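Local coordinates for gentamicin resistance protein (PDB 6CTZ) that probably confers resistance to gentamicin and kanamycin by transferring a phosphate from a guanine nucleotide to the 2'' position of the aminoglycoside, at residues I15-E21 and I32-G36. The protein carries 2 engineered substitutions. Numbering follows the deposited sequence.
Sequences ISIQSVE and ILVNG
The open end of the first beta hairpin of the kinase-like N-terminal sheet, strands 20-25 and 29-34, pairs Val20 and Glu21 with Val34 and Leu33. The hairpin carries the GDP-binding residues Gly26, Arg28 and Asn29 at its far end, and the Leu33 side chain is about 7 Å from the bound GDP. Glu21 and Leu33 form the hydrogen-bonded antiparallel pair: Leu33 N gives to Glu21 O at 2.8 Å, and Glu21 N gives to Leu33 O at 3.0 Å. Val20 and Val34 are the next, non-hydrogen-bonded pair. Beyond it, Asn35 N reaches Ser19 O at 2.9 Å.

The side chain of Asn35 then takes over from the strand. With CG beside its own backbone N (chi1 -59°), the amide turns to the 15-21 backbone. OD1 accepts from Gln18 N at 2.8 Å and, at the longer 3.2 Å, from Ser19 N, nearly in line with the side-chain C=O. ND2 gives to Ser16 O at 2.9 Å; Ser16 O lies close to the plane of the Asn35 amide. Three bonds thus fix the amide's rotation and hold the turn before strand 20-25.

One water accepts from Ser19 OG and Gly36 N and donates to Leu33 O and Glu21 OE1. The Glu21 chain lies alongside Leu33.

On the Val20 and Val34 face, Val20 CG1 meets Ile32 CD1. The side chains of Ile17 and Val34 cross at about a right angle, with CG1 of Ile17 3.8 Å from CG1 of Val34.

Helix 2-11 packs on this face through Tyr4, Thr5 and Met9. Strand 38-43 adjoins strand 29-34, where Phe40 touches Ile15, Ile32 and Val34.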
ATOM      1  N   ILE A  15     -24.917 -12.388  13.321  1.00 22.26           N
ATOM      2  CA  ILE A  15     -23.959 -13.242  12.626  1.00 23.48           C
ATOM      3  C   ILE A  15     -23.976 -14.615  13.280  1.00 26.93           C
ATOM      4  O   ILE A  15     -23.568 -14.768  14.439  1.00 29.59           O
ATOM      5  CB  ILE A  15     -22.550 -12.640  12.633  1.00 22.99           C
ATOM      6  CG1 ILE A  15     -22.565 -11.295  11.923  1.00 23.65           C
ATOM      7  CG2 ILE A  15     -21.550 -13.590  11.974  1.00 25.17           C
ATOM      8  CD1 ILE A  15     -21.288 -10.564  12.043  1.00 24.80           C
ATOM      9  N   SER A  16     -24.444 -15.616  12.539  1.00 27.21           N
ATOM     10  CA  SER A  16     -24.352 -17.013  12.942  1.00 28.71           C
ATOM     11  C   SER A  16     -23.265 -17.648  12.091  1.00 29.01           C
ATOM     12  O   SER A  16     -23.387 -17.704  10.863  1.00 30.71           O
ATOM     13  CB  SER A  16     -25.677 -17.739  12.725  1.00 30.29           C
ATOM     14  OG  SER A  16     -25.543 -19.121  13.003  0.39 30.18           O
ATOM     15  N   ILE A  17     -22.208 -18.115  12.737  1.00 27.89           N
ATOM     16  CA  ILE A  17     -21.008 -18.539  12.030  1.00 28.30           C
ATOM     17  C   ILE A  17     -21.125 -20.015  11.672  1.00 28.97           C
ATOM     18  O   ILE A  17     -21.218 -20.877  12.556  1.00 30.46           O
ATOM     19  CB  ILE A  17     -19.747 -18.243  12.852  1.00 28.38           C
ATOM     20  CG1 ILE A  17     -19.551 -16.728  12.963  1.00 28.64           C
ATOM     21  CG2 ILE A  17     -18.559 -18.892  12.216  1.00 29.30           C
ATOM     22  CD1 ILE A  17     -18.308 -16.314  13.720  1.00 29.36           C
ATOM     23  N   GLN A  18     -21.160 -20.295  10.371  1.00 28.85           N
ATOM     24  CA  GLN A  18     -21.169 -21.651   9.839  1.00 30.55           C
ATOM     25  C   GLN A  18     -19.814 -22.079   9.308  1.00 29.67           C
ATOM     26  O   GLN A  18     -19.525 -23.278   9.269  1.00 30.51           O
ATOM     27  CB  GLN A  18     -22.191 -21.769   8.702  1.00 33.59           C
ATOM     28  CG  GLN A  18     -23.645 -21.688   9.141  1.00 35.83           C
ATOM     29  CD  GLN A  18     -24.201 -20.279   9.077  1.00 37.02           C
ATOM     30  OE1 GLN A  18     -23.880 -19.511   8.169  0.40 37.39           O
ATOM     31  NE2 GLN A  18     -25.042 -19.930  10.045  0.53 37.60           N
ATOM     32  N   SER A  19     -18.979 -21.131   8.902  1.00 27.96           N
ATOM     33  CA  SER A  19     -17.664 -21.456   8.407  1.00 27.31           C
ATOM     34  C   SER A  19     -16.756 -20.297   8.662  1.00 26.51           C
ATOM     35  O   SER A  19     -17.195 -19.200   8.619  1.00 25.82           O
ATOM     36  CB  SER A  19     -17.684 -21.740   6.915  1.00 28.17           C
ATOM     37  OG  SER A  19     -17.913 -20.605   6.102  1.00 29.06           O
ATOM     38  N   VAL A  20     -15.510 -20.586   8.954  1.00 27.14           N
ATOM     39  CA  VAL A  20     -14.487 -19.579   9.178  1.00 27.50           C
ATOM     40  C   VAL A  20     -13.180 -20.072   8.607  1.00 26.55           C
ATOM     41  O   VAL A  20     -12.784 -21.171   8.856  1.00 27.66           O
ATOM     42  CB  VAL A  20     -14.279 -19.274  10.638  1.00 31.24           C
ATOM     43  CG1 VAL A  20     -13.276 -18.178  10.811  1.00 32.36           C
ATOM     44  CG2 VAL A  20     -15.542 -18.819  11.230  1.00 32.85           C
ATOM     45  N   GLU A  21     -12.522 -19.234   7.832  1.00 24.73           N
ATOM     46  CA  GLU A  21     -11.263 -19.590   7.241  1.00 24.97           C
ATOM     47  C   GLU A  21     -10.303 -18.400   7.191  1.00 23.69           C
ATOM     48  O   GLU A  21     -10.704 -17.285   7.076  1.00 22.98           O
ATOM     49  CB  GLU A  21     -11.472 -20.136   5.827  1.00 26.87           C
ATOM     50  CG  GLU A  21     -12.313 -19.270   4.929  0.32 28.09           C
ATOM     51  CD  GLU A  21     -12.978 -19.890   3.679  0.44 29.18           C
ATOM     52  OE1 GLU A  21     -14.197 -20.149   3.708  0.53 29.64           O
ATOM     53  OE2 GLU A  21     -12.344 -19.973   2.608  0.58 29.89           O
ATOM     54  N   ILE A  32      -9.939 -12.747   8.277  1.00 15.88           N
ATOM     55  CA  ILE A  32     -10.587 -14.046   8.157  1.00 16.24           C
ATOM     56  C   ILE A  32     -11.872 -13.875   7.360  1.00 16.09           C
ATOM     57  O   ILE A  32     -12.414 -12.777   7.226  1.00 16.78           O
ATOM     58  CB  ILE A  32     -10.862 -14.700   9.523  1.00 18.42           C
ATOM     59  CG1 ILE A  32     -11.832 -13.852  10.352  1.00 18.72           C
ATOM     60  CG2 ILE A  32      -9.553 -14.904  10.259  1.00 19.97           C
ATOM     61  CD1 ILE A  32     -12.243 -14.513  11.664  1.00 20.34           C
ATOM     62  N   LEU A  33     -12.352 -14.981   6.807  1.00 17.22           N
ATOM     63  CA  LEU A  33     -13.568 -14.984   6.007  1.00 17.12           C
ATOM     64  C   LEU A  33     -14.611 -15.820   6.732  1.00 17.53           C
ATOM     65  O   LEU A  33     -14.367 -16.993   7.036  1.00 18.36           O
ATOM     66  CB  LEU A  33     -13.296 -15.545   4.614  1.00 18.12           C
ATOM     67  CG  LEU A  33     -14.455 -15.502   3.621  1.00 19.10           C
ATOM     68  CD1 LEU A  33     -14.897 -14.061   3.342  1.00 20.44           C
ATOM     69  CD2 LEU A  33     -14.071 -16.228   2.332  1.00 20.37           C
ATOM     70  N   VAL A  34     -15.763 -15.215   7.010  1.00 17.65           N
ATOM     71  CA  VAL A  34     -16.846 -15.853   7.747  1.00 18.04           C
ATOM     72  C   VAL A  34     -17.983 -16.125   6.775  1.00 19.14           C
ATOM     73  O   VAL A  34     -18.417 -15.224   6.050  1.00 18.66           O
ATOM     74  CB  VAL A  34     -17.320 -14.964   8.909  1.00 19.07           C
ATOM     75  CG1 VAL A  34     -18.644 -15.479   9.489  1.00 19.95           C
ATOM     76  CG2 VAL A  34     -16.239 -14.887   9.980  1.00 21.04           C
ATOM     77  N   ASN A  35     -18.449 -17.373   6.750  1.00 19.78           N
ATOM     78  CA  ASN A  35     -19.562 -17.797   5.904  1.00 21.35           C
ATOM     79  C   ASN A  35     -19.308 -17.551   4.422  1.00 22.69           C
ATOM     80  O   ASN A  35     -20.258 -17.419   3.642  1.00 24.92           O
ATOM     81  CB  ASN A  35     -20.895 -17.184   6.351  1.00 23.08           C
ATOM     82  CG  ASN A  35     -21.243 -17.544   7.783  1.00 23.50           C
ATOM     83  OD1 ASN A  35     -20.685 -18.486   8.340  1.00 24.32           O
ATOM     84  ND2 ASN A  35     -22.159 -16.795   8.384  1.00 23.95           N
ATOM     85  N   GLY A  36     -18.040 -17.486   4.016  1.00 21.96           N
ATOM     86  CA  GLY A  36     -17.689 -17.188   2.647  1.00 22.42           C
ATOM     87  C   GLY A  36     -18.010 -15.784   2.191  1.00 22.26           C
ATOM     88  O   GLY A  36     -17.719 -15.446   1.036  1.00 24.54           O
TER
HETATM   89  O   HOH W   1     -15.851 -18.788   5.362  1.00 21.89           O